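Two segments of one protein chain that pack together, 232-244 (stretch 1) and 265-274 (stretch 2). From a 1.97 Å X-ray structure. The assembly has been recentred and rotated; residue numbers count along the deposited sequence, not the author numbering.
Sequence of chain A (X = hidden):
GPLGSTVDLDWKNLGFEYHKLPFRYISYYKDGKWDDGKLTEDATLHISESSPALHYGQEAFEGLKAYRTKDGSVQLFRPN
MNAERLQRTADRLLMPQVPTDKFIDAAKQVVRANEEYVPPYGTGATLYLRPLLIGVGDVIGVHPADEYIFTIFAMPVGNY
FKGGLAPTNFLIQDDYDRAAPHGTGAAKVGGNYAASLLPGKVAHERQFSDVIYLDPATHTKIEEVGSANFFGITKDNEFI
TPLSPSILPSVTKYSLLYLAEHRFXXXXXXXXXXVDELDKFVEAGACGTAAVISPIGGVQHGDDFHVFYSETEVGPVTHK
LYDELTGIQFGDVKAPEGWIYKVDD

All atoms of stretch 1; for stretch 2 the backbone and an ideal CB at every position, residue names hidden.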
# COMPACT_ATOMS: atom_id res chain seq x y z
N GLY A 232 -6.32 -23.57 -14.50
CA GLY A 232 -6.86 -24.91 -14.42
C GLY A 232 -6.82 -25.60 -15.77
O GLY A 232 -6.88 -24.94 -16.81
N ILE A 233 -6.72 -26.92 -15.75
CA ILE A 233 -6.80 -27.71 -16.98
C ILE A 233 -8.06 -28.57 -16.92
O ILE A 233 -8.25 -29.31 -15.96
CB ILE A 233 -5.56 -28.61 -17.17
CG1 ILE A 233 -4.44 -27.83 -17.85
CG2 ILE A 233 -5.87 -29.75 -18.11
CD1 ILE A 233 -3.72 -26.94 -16.95
N THR A 234 -8.92 -28.45 -17.93
CA THR A 234 -10.16 -29.24 -17.99
C THR A 234 -9.91 -30.62 -18.61
O THR A 234 -8.85 -30.84 -19.21
CB THR A 234 -11.23 -28.54 -18.83
OG1 THR A 234 -10.84 -28.55 -20.21
CG2 THR A 234 -11.42 -27.12 -18.36
N LYS A 235 -10.88 -31.52 -18.47
CA LYS A 235 -10.82 -32.86 -19.09
C LYS A 235 -10.69 -32.81 -20.61
O LYS A 235 -10.17 -33.74 -21.23
CB LYS A 235 -12.08 -33.67 -18.74
CG LYS A 235 -13.35 -33.15 -19.40
CD LYS A 235 -14.51 -34.14 -19.30
CE LYS A 235 -15.76 -33.59 -19.99
NZ LYS A 235 -15.55 -33.37 -21.45
N ASP A 236 -11.17 -31.72 -21.21
CA ASP A 236 -11.05 -31.55 -22.65
C ASP A 236 -9.79 -30.77 -23.01
O ASP A 236 -9.75 -30.07 -24.02
CB ASP A 236 -12.29 -30.84 -23.20
CG ASP A 236 -13.56 -31.63 -22.95
OD1 ASP A 236 -13.48 -32.87 -22.87
OD2 ASP A 236 -14.63 -31.01 -22.83
N ASN A 237 -8.78 -30.91 -22.16
CA ASN A 237 -7.49 -30.24 -22.31
C ASN A 237 -7.59 -28.77 -22.71
O ASN A 237 -6.97 -28.34 -23.69
CB ASN A 237 -6.59 -31.01 -23.28
CG ASN A 237 -5.67 -31.99 -22.56
OD1 ASN A 237 -4.45 -31.95 -22.73
ND2 ASN A 237 -6.26 -32.87 -21.75
N GLU A 238 -8.39 -28.01 -21.98
CA GLU A 238 -8.41 -26.56 -22.15
C GLU A 238 -7.64 -25.94 -20.99
O GLU A 238 -7.66 -26.45 -19.88
CB GLU A 238 -9.84 -26.03 -22.13
CG GLU A 238 -10.79 -26.71 -23.10
CD GLU A 238 -12.22 -26.66 -22.59
OE1 GLU A 238 -12.43 -27.01 -21.41
OE2 GLU A 238 -13.12 -26.26 -23.36
N PHE A 239 -6.96 -24.83 -21.27
CA PHE A 239 -6.23 -24.07 -20.25
C PHE A 239 -7.07 -22.85 -19.91
O PHE A 239 -7.37 -22.03 -20.79
CB PHE A 239 -4.88 -23.63 -20.84
CG PHE A 239 -4.00 -22.88 -19.87
CD1 PHE A 239 -4.13 -21.52 -19.69
CD2 PHE A 239 -3.00 -23.55 -19.18
CE1 PHE A 239 -3.30 -20.82 -18.82
CE2 PHE A 239 -2.16 -22.87 -18.30
CZ PHE A 239 -2.32 -21.50 -18.12
N ILE A 240 -7.47 -22.73 -18.65
CA ILE A 240 -8.30 -21.60 -18.23
C ILE A 240 -7.68 -20.86 -17.04
O ILE A 240 -7.30 -21.46 -16.04
CB ILE A 240 -9.75 -22.05 -17.91
CG1 ILE A 240 -10.35 -22.80 -19.11
CG2 ILE A 240 -10.60 -20.84 -17.57
CD1 ILE A 240 -11.78 -23.26 -18.89
N THR A 241 -7.57 -19.54 -17.18
CA THR A 241 -7.00 -18.71 -16.11
C THR A 241 -7.96 -17.55 -15.86
O THR A 241 -8.58 -17.06 -16.80
CB THR A 241 -5.58 -18.20 -16.48
OG1 THR A 241 -4.97 -17.52 -15.37
CG2 THR A 241 -5.64 -17.27 -17.67
N PRO A 242 -8.11 -17.13 -14.59
CA PRO A 242 -9.02 -16.04 -14.24
C PRO A 242 -8.69 -14.72 -14.94
O PRO A 242 -7.53 -14.34 -15.11
CB PRO A 242 -8.82 -15.88 -12.73
CG PRO A 242 -8.43 -17.25 -12.28
CD PRO A 242 -7.54 -17.77 -13.38
N LEU A 243 -9.74 -14.02 -15.34
CA LEU A 243 -9.61 -12.67 -15.84
C LEU A 243 -10.44 -11.70 -15.01
O LEU A 243 -11.67 -11.76 -15.00
CB LEU A 243 -10.04 -12.60 -17.30
CG LEU A 243 -10.08 -11.20 -17.92
CD1 LEU A 243 -8.78 -10.41 -17.66
CD2 LEU A 243 -10.35 -11.34 -19.41
N SER A 244 -9.77 -10.80 -14.31
CA SER A 244 -10.45 -9.74 -13.58
C SER A 244 -9.59 -8.50 -13.65
O SER A 244 -8.37 -8.60 -13.80
CB SER A 244 -10.69 -10.15 -12.12
OG SER A 244 -10.58 -9.03 -11.25
N UNK A 265 -1.50 -27.11 -28.85
CA UNK A 265 -2.76 -27.15 -29.57
C UNK A 265 -3.98 -27.09 -28.66
O UNK A 265 -5.07 -27.55 -29.05
CB UNK A 265 -2.82 -28.42 -30.42
N UNK A 266 -3.81 -26.53 -27.46
CA UNK A 266 -4.89 -26.41 -26.49
C UNK A 266 -5.62 -25.10 -26.66
O UNK A 266 -5.04 -24.09 -27.07
CB UNK A 266 -4.35 -26.53 -25.06
N UNK A 267 -6.91 -25.11 -26.35
CA UNK A 267 -7.66 -23.88 -26.24
C UNK A 267 -7.17 -23.24 -24.95
O UNK A 267 -7.11 -23.89 -23.91
CB UNK A 267 -9.17 -24.11 -26.24
N UNK A 268 -6.77 -21.98 -25.04
CA UNK A 268 -6.15 -21.27 -23.92
C UNK A 268 -6.84 -19.93 -23.75
O UNK A 268 -6.65 -19.03 -24.57
CB UNK A 268 -4.65 -21.08 -24.14
N UNK A 269 -7.61 -19.80 -22.67
CA UNK A 269 -8.40 -18.58 -22.48
C UNK A 269 -8.36 -17.99 -21.08
O UNK A 269 -8.15 -18.70 -20.09
CB UNK A 269 -9.86 -18.87 -22.84
N UNK A 270 -8.55 -16.68 -21.02
CA UNK A 270 -8.77 -15.99 -19.77
C UNK A 270 -10.28 -15.91 -19.61
O UNK A 270 -10.96 -15.24 -20.40
CB UNK A 270 -8.11 -14.61 -19.74
N UNK A 271 -10.81 -16.60 -18.61
CA UNK A 271 -12.24 -16.58 -18.35
C UNK A 271 -12.50 -16.64 -16.86
O UNK A 271 -11.56 -16.78 -16.07
CB UNK A 271 -12.94 -17.74 -19.06
N UNK A 272 -13.75 -16.55 -16.44
CA UNK A 272 -13.97 -16.66 -15.01
C UNK A 272 -13.93 -18.12 -14.55
O UNK A 272 -14.20 -19.05 -15.33
CB UNK A 272 -15.31 -16.02 -14.63
N UNK A 273 -13.52 -18.31 -13.30
CA UNK A 273 -13.37 -19.62 -12.71
C UNK A 273 -14.18 -19.59 -11.42
O UNK A 273 -13.82 -18.90 -10.48
CB UNK A 273 -11.90 -19.98 -12.47
N UNK A 274 -15.31 -20.30 -11.39
CA UNK A 274 -16.21 -20.22 -10.25
C UNK A 274 -15.80 -21.21 -9.18
O UNK A 274 -15.45 -22.35 -9.49
CB UNK A 274 -17.66 -20.47 -10.68

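The frame comes first, because the backbone alone fixes which way each position of stretch 2 faces. Strand 238-241 runs parallel to strand 267-270, their axes 11° apart and 4.8 Å apart at closest approach. Phe 239 N donates to the carbonyl O of 267 (2.8 Å, 174°), the N of 269 donates to Phe 239 O (2.9 Å, 168°), Thr 241 N donates to the O of 269 (3.1 Å, 161°), and the N of 271 donates to Thr 241 O (2.9 Å, 144°).

Position 265 has phi/psi of 67/25 just after a helix, and its ideal CB has nothing of stretch 1 within 5.5 Å. Positive phi favours glycine, and the residue is Gly 265.

At 266 CA-to-CB points toward stretch 1, with the ideal CB 3.5 Å from Asn 237 O. Beyond it lie Ile 233 CG1 and Phe 239 CB, an apolar lining that a long, flexible hydrophobic chain could reach; leucine or isoleucine would also be plausible. The deposited Met 266 (m, t, p) brings its CE to 4.1 Å from Ile 233 CG1 and 4.3 Å from Phe 239 CB, while CE also lies 3.4 Å from Asn 237 O.

The CB of 267 is on the same sheet face as Glu 238, 4.4 Å from Glu 238 CG. A carboxylate nearby suits lysine or arginine, though a polar neutral chain could serve. Lys 267 extends its NZ to 3.5 Å from Glu 238 OE2, a salt bridge whose hydrogen bond is weak.

Position 268 shares the face of Phe 239, its ideal CB 4.2 Å from Phe 239 CB. The end of the phenyl side chain leads away, so a small apolar residue is sufficient for this contact without being compulsory. Ala 268 makes it with its CB.

At 269 the CB lies on the face of Ile 240, 5.4 Å from Ile 240 CG1. A beta-branched or other aliphatic chain could close that gap. Ile 269 does so, with its CG1 4.1 Å from Ile 240 CG1.

At 270 the ideal CB sits 3.7 Å from Leu 243 CB, on the face of Thr 241. Chains with an aliphatic stem would suit, whether or not they end in a polar group. Glu 270 lays its CG 3.9 Å from Thr 241 CG2, and its OE1 comes within 3.5 Å of Leu 243 CD1.

A CB at 271 would point away, so the contact asks little of a side chain. Gly 271 contributes its backbone, its O accepting a weak bond from Leu 243 N (3.4 Å, 132°).

Position 272 also points away, a site for many residues; it is Asp 272.

At 273 the CB turns toward stretch 1, 4.4 Å from Pro 242 CG. Valine, isoleucine or leucine would suit. Val 273 places CG2 4.0 Å from both Pro 242 CG and Ile 240 CG2.

Position 274 is out of reach and unconstrained by stretch 1; it holds Cys 274.

Stretch 2 265-274: GMKAIEGDVC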
# COMPACT_ATOMS: atom_id res chain seq x y z
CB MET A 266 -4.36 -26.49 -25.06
CG MET A 266 -3.61 -27.77 -24.72
SD MET A 266 -2.72 -27.63 -23.14
CE MET A 266 -4.07 -27.71 -21.96
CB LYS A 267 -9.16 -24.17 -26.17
CG LYS A 267 -10.03 -22.93 -26.00
CD LYS A 267 -11.51 -23.27 -26.23
CE LYS A 267 -12.34 -23.03 -24.97
NZ LYS A 267 -13.78 -23.35 -25.19
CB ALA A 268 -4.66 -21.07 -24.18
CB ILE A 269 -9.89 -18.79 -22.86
CG1 ILE A 269 -10.54 -19.80 -21.92
CG2 ILE A 269 -10.03 -19.19 -24.34
CD1 ILE A 269 -11.97 -19.42 -21.53
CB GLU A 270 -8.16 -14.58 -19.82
CG GLU A 270 -6.68 -14.52 -20.20
CD GLU A 270 -6.12 -13.11 -20.13
OE1 GLU A 270 -6.34 -12.44 -19.10
OE2 GLU A 270 -5.46 -12.67 -21.09
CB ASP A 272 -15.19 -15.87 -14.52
CG ASP A 272 -16.45 -16.25 -15.23
OD1 ASP A 272 -16.62 -17.44 -15.57
OD2 ASP A 272 -17.29 -15.34 -15.46
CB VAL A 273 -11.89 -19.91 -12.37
CG1 VAL A 273 -11.74 -21.24 -11.62
CG2 VAL A 273 -11.03 -19.92 -13.65
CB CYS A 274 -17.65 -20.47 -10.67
SG CYS A 274 -18.19 -19.34 -11.97
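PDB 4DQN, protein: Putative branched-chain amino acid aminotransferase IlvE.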